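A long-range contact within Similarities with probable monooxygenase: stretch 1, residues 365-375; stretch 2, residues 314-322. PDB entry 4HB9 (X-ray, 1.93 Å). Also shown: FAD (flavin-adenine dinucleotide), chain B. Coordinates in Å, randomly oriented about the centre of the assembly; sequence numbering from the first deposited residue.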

# COMPACT_ATOMS: atom_id res chain seq x y z
N GLN A 365 12.67 -16.21 -0.67
CA GLN A 365 12.22 -15.59 -1.92
C GLN A 365 11.73 -14.18 -1.67
O GLN A 365 12.01 -13.27 -2.45
CB GLN A 365 11.11 -16.41 -2.59
CG GLN A 365 11.58 -17.76 -3.09
CD GLN A 365 10.62 -18.39 -4.07
OE1 GLN A 365 10.01 -17.71 -4.91
NE2 GLN A 365 10.49 -19.71 -3.98
N MSE A 366 11.00 -13.99 -0.58
CA MSE A 366 10.40 -12.71 -0.27
C MSE A 366 11.48 -11.70 -0.00
O MSE A 366 11.42 -10.57 -0.51
CB MSE A 366 9.44 -12.85 0.89
CG MSE A 366 8.79 -11.53 1.29
SE MSE A 366 9.83 -10.67 2.73
CE MSE A 366 9.18 -11.87 4.14
N ARG A 367 12.49 -12.07 0.79
CA ARG A 367 13.62 -11.18 1.03
C ARG A 367 14.29 -10.72 -0.26
O ARG A 367 14.70 -9.55 -0.36
CB ARG A 367 14.67 -11.82 1.97
CG ARG A 367 14.30 -11.75 3.44
CD ARG A 367 15.47 -12.14 4.35
NE ARG A 367 15.86 -13.53 4.11
CZ ARG A 367 15.33 -14.59 4.72
NH1 ARG A 367 14.42 -14.47 5.67
NH2 ARG A 367 15.77 -15.79 4.39
N ALA A 368 14.42 -11.61 -1.24
CA ALA A 368 15.09 -11.24 -2.50
C ALA A 368 14.36 -10.11 -3.22
O ALA A 368 14.98 -9.12 -3.59
CB ALA A 368 15.22 -12.43 -3.44
N TYR A 369 13.05 -10.24 -3.43
CA TYR A 369 12.36 -9.14 -4.09
C TYR A 369 12.12 -7.96 -3.17
O TYR A 369 12.16 -6.81 -3.65
CB TYR A 369 11.09 -9.56 -4.86
CG TYR A 369 9.98 -10.19 -4.06
CD1 TYR A 369 9.17 -9.44 -3.21
CD2 TYR A 369 9.70 -11.55 -4.21
CE1 TYR A 369 8.13 -10.04 -2.51
CE2 TYR A 369 8.67 -12.15 -3.52
CZ TYR A 369 7.89 -11.41 -2.69
OH TYR A 369 6.88 -12.07 -2.05
N ALA A 370 11.94 -8.19 -1.87
CA ALA A 370 11.78 -7.10 -0.91
C ALA A 370 12.99 -6.15 -0.91
O ALA A 370 12.84 -4.92 -1.00
CB ALA A 370 11.56 -7.62 0.50
N ASN A 371 14.18 -6.74 -0.81
CA ASN A 371 15.41 -5.95 -0.81
C ASN A 371 15.58 -5.18 -2.12
O ASN A 371 15.98 -4.00 -2.12
CB ASN A 371 16.63 -6.83 -0.53
CG ASN A 371 16.72 -7.27 0.93
OD1 ASN A 371 16.28 -6.56 1.86
ND2 ASN A 371 17.30 -8.45 1.15
N GLU A 372 15.28 -5.82 -3.23
CA GLU A 372 15.39 -5.13 -4.50
C GLU A 372 14.44 -3.94 -4.53
O GLU A 372 14.82 -2.83 -4.92
CB GLU A 372 15.13 -6.07 -5.69
CG GLU A 372 15.06 -5.34 -7.03
CD GLU A 372 14.99 -6.27 -8.24
OE1 GLU A 372 15.27 -7.48 -8.09
OE2 GLU A 372 14.66 -5.78 -9.35
N ILE A 373 13.20 -4.15 -4.12
CA ILE A 373 12.19 -3.08 -4.21
C ILE A 373 12.52 -1.90 -3.29
O ILE A 373 12.41 -0.73 -3.70
CB ILE A 373 10.78 -3.65 -3.92
CG1 ILE A 373 10.37 -4.55 -5.08
CG2 ILE A 373 9.76 -2.53 -3.78
CD1 ILE A 373 9.24 -5.50 -4.75
N VAL A 374 12.94 -2.20 -2.07
CA VAL A 374 13.32 -1.17 -1.09
C VAL A 374 14.43 -0.29 -1.65
O VAL A 374 14.38 0.93 -1.54
CB VAL A 374 13.77 -1.80 0.25
CG1 VAL A 374 14.52 -0.82 1.14
CG2 VAL A 374 12.56 -2.33 1.00
N GLY A 375 15.41 -0.94 -2.28
CA GLY A 375 16.50 -0.25 -2.94
C GLY A 375 16.02 0.68 -4.05
O GLY A 375 16.46 1.83 -4.12
PA FAD B . -2.67 -2.95 5.20
O1A FAD B . -3.39 -3.07 3.89
O2A FAD B . -2.31 -1.67 5.87
O5B FAD B . -3.42 -3.88 6.26
C5B FAD B . -3.00 -3.98 7.61
C4B FAD B . -4.23 -4.45 8.37
O4B FAD B . -3.83 -4.86 9.69
C3B FAD B . -5.31 -3.35 8.53
O3B FAD B . -6.61 -3.85 8.24
C2B FAD B . -5.16 -2.97 9.99
O2B FAD B . -6.32 -2.47 10.61
C1B FAD B . -4.75 -4.31 10.61
N9A FAD B . -4.06 -4.24 11.90
C8A FAD B . -3.02 -3.43 12.24
N7A FAD B . -2.59 -3.70 13.51
C5A FAD B . -3.37 -4.70 13.97
C6A FAD B . -3.45 -5.44 15.24
N6A FAD B . -2.59 -5.09 16.22
N1A FAD B . -4.39 -6.40 15.37
C2A FAD B . -5.22 -6.72 14.35
N3A FAD B . -5.21 -6.09 13.16
C4A FAD B . -4.31 -5.08 12.92
N1 FAD B . 0.44 0.35 -3.29
C2 FAD B . 0.53 -0.05 -4.58
O2 FAD B . 1.02 -1.19 -4.89
N3 FAD B . 0.09 0.76 -5.56
C4 FAD B . -0.40 1.99 -5.38
O4 FAD B . -0.77 2.68 -6.36
C4X FAD B . -0.48 2.50 -4.01
N5 FAD B . -0.98 3.74 -3.73
C5X FAD B . -1.03 4.17 -2.44
C6 FAD B . -1.51 5.43 -2.14
C7 FAD B . -1.58 5.89 -0.82
C7M FAD B . -2.11 7.27 -0.49
C8 FAD B . -1.12 5.02 0.27
C8M FAD B . -1.19 5.48 1.71
C9 FAD B . -0.64 3.75 -0.02
C9A FAD B . -0.57 3.28 -1.33
N10 FAD B . -0.07 1.99 -1.63
C10 FAD B . -0.01 1.57 -2.95
C1' FAD B . 0.44 1.08 -0.58
C2' FAD B . -0.60 0.07 -0.10
O2' FAD B . -1.81 0.72 0.25
C3' FAD B . -0.04 -0.65 1.13
O3' FAD B . 1.32 -0.99 0.89
C4' FAD B . -0.83 -1.93 1.40
O4' FAD B . -2.03 -1.57 2.05
C5' FAD B . -0.07 -2.90 2.28
O5' FAD B . -0.90 -4.03 2.45
P FAD B . -0.86 -4.78 3.88
O1P FAD B . -1.91 -5.86 3.76
O2P FAD B . 0.57 -5.12 4.20
O3P FAD B . -1.27 -3.72 5.01
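Stretch 2 (314-322) TLLGDAIHN

Stretch 2 (residues 314-322) lies along one flank of the helix formed by residues 365-375, running in the same general sense: Leu-316 has its nearest CA across the contact at Met-366 (8.7 Å between the CA atoms), and His-321 at Ala-370 (6.1 Å between the CA atoms), so the two backbones draw closer toward the end of stretch 2. No hydrogen bond crosses the interface, which buries 264 Å² in total and rests on packing alone. Thr-314 and Leu-315 are the end of a strand, with extended backbones. Thr-314 directs its CA-to-CB bond toward the helix but stays out of contact; Leu-315 meets it through its carbonyl, whose O lies 4.1 Å from CE of Met-366, a selenomethionine. Leu-316, still extended, turns the end of its side chain away from the helix. At Gly-317 phi becomes positive (70°), a conformation that favours glycine, and the residue takes the N-cap position of a short helix, 318-321. The cofactor also leaves little room here: Gly-317 CA is 3.3 Å from FAD O2P, and a CB would come within 2.1 Å of that oxygen. Asp-318 opens the helix and faces the cofactor rather than stretch 1. Its backbone N donates to FAD O2P (2.8 Å), while its OD2 accepts from FAD O3' (2.9 Å). Ala-319 is likewise out of reach of stretch 1. With Ile-320 the chain returns to the contact: its CG2 packs at 3.8 Å against Met-366 CE, an apolar pairing; the same methyl also carries the 4.1 Å approach of Met-366 CE to Leu-315 O. His-321 is the centre of the contact, with 93 Å² covered by stretch 1. Its CA-to-CB bond points sideways, but with chi1 in the m well (-74°) the imidazole comes nearer the helix and meets three residues there. Its CE1 is 3.8 Å from Met-366 CG and 3.9 Å from Tyr-369 CE1, both oblique to the imidazole, and its ND1 is 3.4 Å from Ala-370 CB, which sits at the ring edge. Met-366 SE adds an oblique sulfur-aromatic type contact, 4.6 Å from the centroid of the His-321 ring, and NE2 of His-321 is hydrogen-bonded elsewhere in the structure. One helical turn beyond Ala-370, Val-374 CG2 touches the backbone O of His-321 at 3.8 Å. Asn-322 leaves helical geometry and makes no contact with stretch 1; its ND2 instead donates to Asp-318 OD1 (3.2 Å), tying the end of the short helix to its first residue.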

# COMPACT_ATOMS: atom_id res chain seq x y z
N THR A 314 5.39 -16.04 10.82
CA THR A 314 5.99 -15.33 9.71
C THR A 314 5.25 -14.00 9.44
O THR A 314 4.35 -13.64 10.16
CB THR A 314 6.14 -16.22 8.46
OG1 THR A 314 7.01 -15.60 7.53
CG2 THR A 314 4.85 -16.51 7.78
N LEU A 315 5.69 -13.28 8.42
CA LEU A 315 5.16 -11.93 8.15
C LEU A 315 4.88 -11.76 6.69
O LEU A 315 5.51 -12.44 5.87
CB LEU A 315 6.18 -10.87 8.56
CG LEU A 315 6.55 -10.88 10.05
CD1 LEU A 315 7.80 -10.05 10.28
CD2 LEU A 315 5.41 -10.44 10.94
N LEU A 316 3.98 -10.82 6.35
CA LEU A 316 3.83 -10.41 4.96
C LEU A 316 3.41 -8.96 4.81
O LEU A 316 3.04 -8.32 5.77
CB LEU A 316 2.92 -11.34 4.14
CG LEU A 316 1.42 -11.42 4.26
CD1 LEU A 316 0.68 -10.20 3.72
CD2 LEU A 316 0.98 -12.65 3.48
N GLY A 317 3.54 -8.44 3.61
CA GLY A 317 3.13 -7.08 3.31
C GLY A 317 4.02 -6.03 3.96
O GLY A 317 5.22 -6.25 4.13
N ASP A 318 3.40 -4.89 4.29
CA ASP A 318 4.09 -3.76 4.93
C ASP A 318 4.74 -4.10 6.27
O ASP A 318 5.76 -3.50 6.62
CB ASP A 318 3.15 -2.56 5.09
CG ASP A 318 2.87 -1.82 3.75
OD1 ASP A 318 3.49 -2.17 2.72
OD2 ASP A 318 2.04 -0.89 3.74
N ALA A 319 4.19 -5.08 6.98
CA ALA A 319 4.80 -5.60 8.20
C ALA A 319 6.28 -5.89 8.05
O ALA A 319 7.05 -5.75 9.01
CB ALA A 319 4.07 -6.85 8.69
N ILE A 320 6.69 -6.30 6.86
CA ILE A 320 8.08 -6.64 6.60
C ILE A 320 8.70 -5.88 5.41
O ILE A 320 9.93 -5.88 5.28
CB ILE A 320 8.20 -8.19 6.47
CG1 ILE A 320 9.66 -8.64 6.46
CG2 ILE A 320 7.49 -8.70 5.24
CD1 ILE A 320 10.42 -8.32 7.74
N HIS A 321 7.88 -5.18 4.61
CA HIS A 321 8.31 -4.48 3.38
C HIS A 321 8.41 -2.97 3.41
O HIS A 321 9.18 -2.40 2.63
CB HIS A 321 7.27 -4.68 2.26
CG HIS A 321 7.29 -6.03 1.68
ND1 HIS A 321 8.44 -6.58 1.18
CD2 HIS A 321 6.32 -6.96 1.56
CE1 HIS A 321 8.17 -7.80 0.74
NE2 HIS A 321 6.90 -8.05 0.98
N ASN A 322 7.56 -2.32 4.18
CA ASN A 322 7.40 -0.87 4.05
C ASN A 322 7.18 -0.24 5.38
O ASN A 322 6.13 -0.43 5.98
CB ASN A 322 6.19 -0.51 3.18
CG ASN A 322 6.54 -0.28 1.73
OD1 ASN A 322 7.52 0.39 1.43
ND2 ASN A 322 5.74 -0.84 0.82